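Local coordinates for alcohol dehydrogenase, zinc-containing (PDB 1VJ0) that catalyses the oxidation of alcohols as a zinc-containing member of the medium-chain dehydrogenase family, at the interface of chains A and B. Numbering follows the deposited sequence. Chains: chain A/B, alcohol dehydrogenase, zinc-containing.

The interface of chains A and B. Residues chain A 296, 299-302, 325; chain B 310-311, 315-316.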
loop_
_atom_site.group_PDB
_atom_site.type_symbol
_atom_site.label_atom_id
_atom_site.label_comp_id
_atom_site.label_asym_id
_atom_site.label_seq_id
_atom_site.Cartn_x
_atom_site.Cartn_y
_atom_site.Cartn_z
ATOM N N VAL A 296 4.109 -18.072 -0.089
ATOM C CA VAL A 296 4.778 -19.336 -0.269
ATOM C C VAL A 296 6.239 -19.177 0.136
ATOM O O VAL A 296 7.032 -18.553 -0.565
ATOM C CB VAL A 296 4.627 -19.840 -1.711
ATOM C CG1 VAL A 296 5.254 -21.168 -1.842
ATOM C CG2 VAL A 296 3.161 -19.893 -2.088
ATOM N N VAL A 299 9.057 -24.027 0.411
ATOM C CA VAL A 299 9.764 -24.719 -0.674
ATOM C C VAL A 299 11.148 -24.101 -0.849
ATOM O O VAL A 299 11.295 -22.887 -1.111
ATOM C CB VAL A 299 9.005 -24.678 -1.973
ATOM C CG1 VAL A 299 9.780 -25.372 -3.041
ATOM C CG2 VAL A 299 7.589 -25.293 -1.804
ATOM N N ALA A 300 12.150 -24.939 -0.701
ATOM C CA ALA A 300 13.541 -24.502 -0.597
ATOM C C ALA A 300 14.512 -25.124 -1.622
ATOM O O ALA A 300 15.697 -24.800 -1.631
ATOM C CB ALA A 300 14.045 -24.743 0.792
ATOM N N VAL A 301 14.029 -25.998 -2.495
ATOM C CA VAL A 301 14.878 -26.584 -3.544
ATOM C C VAL A 301 14.022 -26.835 -4.780
ATOM O O VAL A 301 12.802 -26.965 -4.659
ATOM C CB VAL A 301 15.482 -27.964 -3.164
ATOM C CG1 VAL A 301 16.522 -27.857 -1.987
ATOM C CG2 VAL A 301 14.401 -29.002 -2.890
ATOM N N PRO A 302 14.648 -26.905 -5.954
ATOM C CA PRO A 302 13.922 -27.200 -7.164
ATOM C C PRO A 302 13.190 -28.528 -6.973
ATOM O O PRO A 302 13.762 -29.446 -6.400
ATOM C CB PRO A 302 14.996 -27.319 -8.208
ATOM C CG PRO A 302 16.121 -26.603 -7.705
ATOM C CD PRO A 302 16.062 -26.638 -6.214
ATOM N N TRP A 325 11.402 -14.921 -0.464
ATOM C CA TRP A 325 12.805 -15.242 -0.465
ATOM C C TRP A 325 13.491 -14.585 0.755
ATOM O O TRP A 325 13.569 -13.354 0.829
ATOM C CB TRP A 325 13.488 -14.771 -1.758
ATOM C CG TRP A 325 14.914 -15.207 -1.787
ATOM C CD1 TRP A 325 16.041 -14.426 -1.796
ATOM C CD2 TRP A 325 15.349 -16.538 -1.790
ATOM N NE1 TRP A 325 17.160 -15.217 -1.803
ATOM C CE2 TRP A 325 16.761 -16.525 -1.805
ATOM C CE3 TRP A 325 14.678 -17.778 -1.810
ATOM C CZ2 TRP A 325 17.524 -17.689 -1.800
ATOM C CZ3 TRP A 325 15.437 -18.946 -1.773
ATOM C CH2 TRP A 325 16.855 -18.885 -1.788
ATOM N N VAL B 310 7.248 -24.238 -8.568
ATOM C CA VAL B 310 7.041 -23.422 -7.369
ATOM C C VAL B 310 8.352 -22.761 -6.873
ATOM O O VAL B 310 8.369 -21.578 -6.616
ATOM C CB VAL B 310 6.388 -24.245 -6.280
ATOM C CG1 VAL B 310 6.304 -23.445 -4.935
ATOM C CG2 VAL B 310 4.972 -24.664 -6.750
ATOM N N TYR B 311 9.424 -23.526 -6.772
ATOM C CA TYR B 311 10.699 -22.946 -6.339
ATOM C C TYR B 311 11.181 -21.843 -7.254
ATOM O O TYR B 311 11.374 -20.702 -6.844
ATOM C CB TYR B 311 11.769 -24.002 -6.235
ATOM C CG TYR B 311 13.051 -23.451 -5.674
ATOM C CD1 TYR B 311 13.081 -22.936 -4.372
ATOM C CD2 TYR B 311 14.209 -23.417 -6.422
ATOM C CE1 TYR B 311 14.235 -22.446 -3.812
ATOM C CE2 TYR B 311 15.413 -22.899 -5.854
ATOM C CZ TYR B 311 15.402 -22.434 -4.543
ATOM O OH TYR B 311 16.527 -21.902 -3.913
ATOM N N VAL B 315 9.108 -18.795 -5.325
ATOM C CA VAL B 315 9.888 -18.667 -4.097
ATOM C C VAL B 315 11.242 -17.934 -4.340
ATOM O O VAL B 315 11.492 -16.847 -3.768
ATOM C CB VAL B 315 10.111 -19.984 -3.364
ATOM C CG1 VAL B 315 10.941 -19.780 -2.133
ATOM C CG2 VAL B 315 8.816 -20.628 -2.892
ATOM N N LEU B 316 12.096 -18.533 -5.172
ATOM C CA LEU B 316 13.395 -17.966 -5.471
ATOM C C LEU B 316 13.269 -16.596 -6.136
ATOM O O LEU B 316 14.117 -15.735 -5.937
ATOM C CB LEU B 316 14.171 -18.922 -6.377
ATOM C CG LEU B 316 15.576 -18.531 -6.829
ATOM C CD1 LEU B 316 16.522 -18.318 -5.656
ATOM C CD2 LEU B 316 16.100 -19.595 -7.766
HETATM O O HOH W 1 16.779 -22.432 -1.238
#
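B:Tyr311, on the short helix 310-315 of chain B, slides its ring between the 299-302 loop of chain A and its own neighbour B:Leu316. One face lies against the main chain of that loop, with A:Val301 C 3.6 Å above the ring plane and toward the rim; CB of B:Leu316 backs the opposite face. At the ring's edge, in plane, sits the carbonyl O of A:Val299, while A:Pro302 lies alongside, its CD 3.7 Å from CD2 of the tyrosine. The phenol OH reaches chain A through a water, which stands 2.7 Å from B:Tyr311 OH and 2.6 Å from the carbonyl O of A:Ala300. The same water lies at the edge of the A:Trp325 indole, in its plane. An alanine at B:Tyr311 would remove the ring lying on the loop and the OH that reaches the water, and would probably loosen the hold of the helix on the 299-302 segment. B:Leu316 runs beside A:Trp325 and sets CD1 over the six-membered ring, 3.9 Å from its centroid. At the other end of the patch, valines cross at about right angles: CG1 of A:Val296 meets CG2 of B:Val315 at 3.8 Å, and CG2 of A:Val299 meets CG1 of B:Val310 at 3.9 Å. The tyrosine is aimed by its first torsion, CG anti to the backbone N (chi1 -175°), and chi2 of 63° turns its face to the loop. With no direct polar bond across this patch, the largely apolar packing sets helix 310-315 and B:Leu316 against the end of strand 292-296, the 299-302 loop and A:Trp325; repeated by the two-fold, it probably helps hold the dehydrogenase subunits together.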